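Local atomic coordinates of Two-component system response regulator/GGDEF domain protein (Aeromonas salmonicida, PDB entry 3LUF), a protein that probably makes cyclic di-GMP from two GTP molecules through its GGDEF domain, this fragment being the two magnesium-binding receiver domains that precede it. Residues 138-143 with 233-238. Numbering follows the deposited sequence.
Sequences HRTMAQ and EELQCR
L235 carries the whole contact from its side: one methyl, CD2, reaches across to helix 134-145 and meets both Q143 and T140. Its CG stands anti to the backbone N (chi1 172°), which extends the branch outward from helix 232-248. The tighter half lies against Q143, whose first side-chain carbon and amide oxygen both touch the same methyl, with CD2 of L235 3.7 Å from CB of Q143 and 3.4 Å from its OE1. Extended beyond CG, the glutamine chain runs obliquely past the leucine and brings its amide oxygen against a hydrocarbon surface. That oxygen is buried here with no hydrogen-bonding partner in the model; since it faces a methyl, the approach is one of van der Waals contact. The T140 half is looser: CG2 of T140 and CD2 of L235 are 4.1 Å apart, and the two side chains cross nearly at right angles. T140 turns its hydroxyl back to its own helix, where OG1 bonds to the carbonyl oxygen of S136, leaving the methyl to face L235. F230 touches all three side chains and L226 of strand 224-228 also packs on L235, whereas Q143 remains partly exposed and marks the open side. No hydrogen bond links 138-143 to 233-238, and the nearest CA atoms of the two segments, those of Q143 and Q236, are 7.9 Å apart. This small, mainly van der Waals contact between the first and last helices of the second receiver domain, which flank one face of its 2-1-3-4-5 parallel sheet, is characteristic of the CheY-like (βα)5 fold.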
loop_
_atom_site.group_PDB
_atom_site.type_symbol
_atom_site.label_atom_id
_atom_site.label_comp_id
_atom_site.label_asym_id
_atom_site.label_seq_id
_atom_site.Cartn_x
_atom_site.Cartn_y
_atom_site.Cartn_z
ATOM N N HIS B 138 -22.114 0.422 4.559
ATOM C CA HIS B 138 -22.489 -1.003 4.491
ATOM C C HIS B 138 -21.800 -1.769 3.361
ATOM O O HIS B 138 -21.507 -2.955 3.508
ATOM C CB HIS B 138 -24.019 -1.166 4.450
ATOM C CG HIS B 138 -24.676 -0.913 5.772
ATOM N ND1 HIS B 138 -26.006 -1.185 6.016
ATOM C CD2 HIS B 138 -24.177 -0.409 6.930
ATOM C CE1 HIS B 138 -26.294 -0.867 7.266
ATOM N NE2 HIS B 138 -25.200 -0.398 7.843
ATOM N N ARG B 139 -21.529 -1.089 2.255
ATOM C CA ARG B 139 -20.831 -1.722 1.152
ATOM C C ARG B 139 -19.407 -2.072 1.582
ATOM O O ARG B 139 -18.925 -3.173 1.326
ATOM C CB ARG B 139 -20.800 -0.809 -0.077
ATOM C CG ARG B 139 -19.976 -1.384 -1.214
ATOM C CD ARG B 139 -20.107 -0.604 -2.507
ATOM N NE ARG B 139 -19.482 0.714 -2.424
ATOM C CZ ARG B 139 -20.148 1.871 -2.463
ATOM N NH1 ARG B 139 -21.478 1.891 -2.585
ATOM N NH2 ARG B 139 -19.483 3.016 -2.391
ATOM N N THR B 140 -18.750 -1.131 2.263
ATOM C CA THR B 140 -17.369 -1.337 2.662
ATOM C C THR B 140 -17.308 -2.434 3.716
ATOM O O THR B 140 -16.416 -3.286 3.673
ATOM C CB THR B 140 -16.763 -0.022 3.206
ATOM O OG1 THR B 140 -16.786 0.949 2.165
ATOM C CG2 THR B 140 -15.337 -0.211 3.626
HETATM N N MSE B 141 -18.244 -2.386 4.664
HETATM C CA MSE B 141 -18.387 -3.417 5.694
HETATM C C MSE B 141 -18.598 -4.791 5.088
HETATM O O MSE B 141 -17.949 -5.744 5.488
HETATM C CB MSE B 141 -19.513 -3.088 6.669
HETATM C CG MSE B 141 -19.114 -2.006 7.656
HETATM SE SE MSE B 141 -20.731 -1.653 8.658
HETATM C CE MSE B 141 -20.805 -3.402 9.495
ATOM N N ALA B 142 -19.465 -4.875 4.080
ATOM C CA ALA B 142 -19.710 -6.170 3.433
ATOM C C ALA B 142 -18.448 -6.710 2.748
ATOM O O ALA B 142 -18.154 -7.917 2.847
ATOM C CB ALA B 142 -20.877 -6.075 2.439
ATOM N N GLN B 143 -17.701 -5.816 2.097
ATOM C CA GLN B 143 -16.455 -6.177 1.415
ATOM C C GLN B 143 -15.452 -6.691 2.463
ATOM O O GLN B 143 -14.809 -7.692 2.264
ATOM C CB GLN B 143 -15.896 -4.984 0.631
ATOM C CG GLN B 143 -16.657 -4.661 -0.686
ATOM C CD GLN B 143 -16.343 -3.280 -1.305
ATOM O OE1 GLN B 143 -15.875 -2.352 -0.636
ATOM N NE2 GLN B 143 -16.662 -3.134 -2.586
ATOM N N GLU B 233 -11.314 -5.342 -4.890
ATOM C CA GLU B 233 -9.960 -5.893 -4.907
ATOM C C GLU B 233 -8.936 -4.840 -4.482
ATOM O O GLU B 233 -7.918 -5.204 -3.919
ATOM C CB GLU B 233 -9.557 -6.486 -6.287
ATOM C CG GLU B 233 -10.440 -7.701 -6.785
ATOM C CD GLU B 233 -11.748 -7.281 -7.497
ATOM O OE1 GLU B 233 -12.177 -6.112 -7.387
ATOM O OE2 GLU B 233 -12.367 -8.148 -8.164
ATOM N N GLU B 234 -9.183 -3.567 -4.807
ATOM C CA GLU B 234 -8.327 -2.477 -4.372
ATOM C C GLU B 234 -8.408 -2.317 -2.853
ATOM O O GLU B 234 -7.375 -2.279 -2.178
ATOM C CB GLU B 234 -8.675 -1.188 -5.090
ATOM C CG GLU B 234 -8.218 -1.226 -6.552
ATOM C CD GLU B 234 -8.694 -0.020 -7.350
ATOM O OE1 GLU B 234 -8.042 0.297 -8.371
ATOM O OE2 GLU B 234 -9.732 0.575 -6.980
ATOM N N LEU B 235 -9.630 -2.368 -2.327
ATOM C CA LEU B 235 -9.846 -2.277 -0.881
ATOM C C LEU B 235 -9.158 -3.443 -0.190
ATOM O O LEU B 235 -8.427 -3.238 0.777
ATOM C CB LEU B 235 -11.355 -2.253 -0.515
ATOM C CG LEU B 235 -11.631 -2.360 0.996
ATOM C CD1 LEU B 235 -11.153 -1.133 1.755
ATOM C CD2 LEU B 235 -13.102 -2.608 1.231
ATOM N N GLN B 236 -9.411 -4.660 -0.673
ATOM C CA GLN B 236 -8.749 -5.846 -0.140
ATOM C C GLN B 236 -7.239 -5.735 -0.127
ATOM O O GLN B 236 -6.631 -6.048 0.876
ATOM C CB GLN B 236 -9.161 -7.112 -0.893
ATOM C CG GLN B 236 -8.373 -8.360 -0.474
ATOM C CD GLN B 236 -9.003 -9.654 -1.019
ATOM O OE1 GLN B 236 -9.388 -10.546 -0.254
ATOM N NE2 GLN B 236 -9.163 -9.721 -2.332
ATOM N N CYS B 237 -6.641 -5.290 -1.245
ATOM C CA CYS B 237 -5.185 -5.154 -1.351
ATOM C C CYS B 237 -4.666 -4.178 -0.292
ATOM O O CYS B 237 -3.693 -4.470 0.396
ATOM C CB CYS B 237 -4.817 -4.631 -2.746
ATOM S SG CYS B 237 -3.111 -4.305 -3.008
ATOM N N ARG B 238 -5.322 -3.029 -0.169
ATOM C CA ARG B 238 -4.836 -2.025 0.805
ATOM C C ARG B 238 -4.930 -2.523 2.256
ATOM O O ARG B 238 -4.014 -2.293 3.082
ATOM C CB ARG B 238 -5.665 -0.746 0.687
ATOM C CG ARG B 238 -5.460 -0.025 -0.615
ATOM C CD ARG B 238 -4.320 1.021 -0.529
ATOM N NE ARG B 238 -3.027 0.484 -0.116
ATOM C CZ ARG B 238 -2.196 -0.206 -0.899
ATOM N NH1 ARG B 238 -2.547 -0.500 -2.151
ATOM N NH2 ARG B 238 -1.032 -0.639 -0.417
#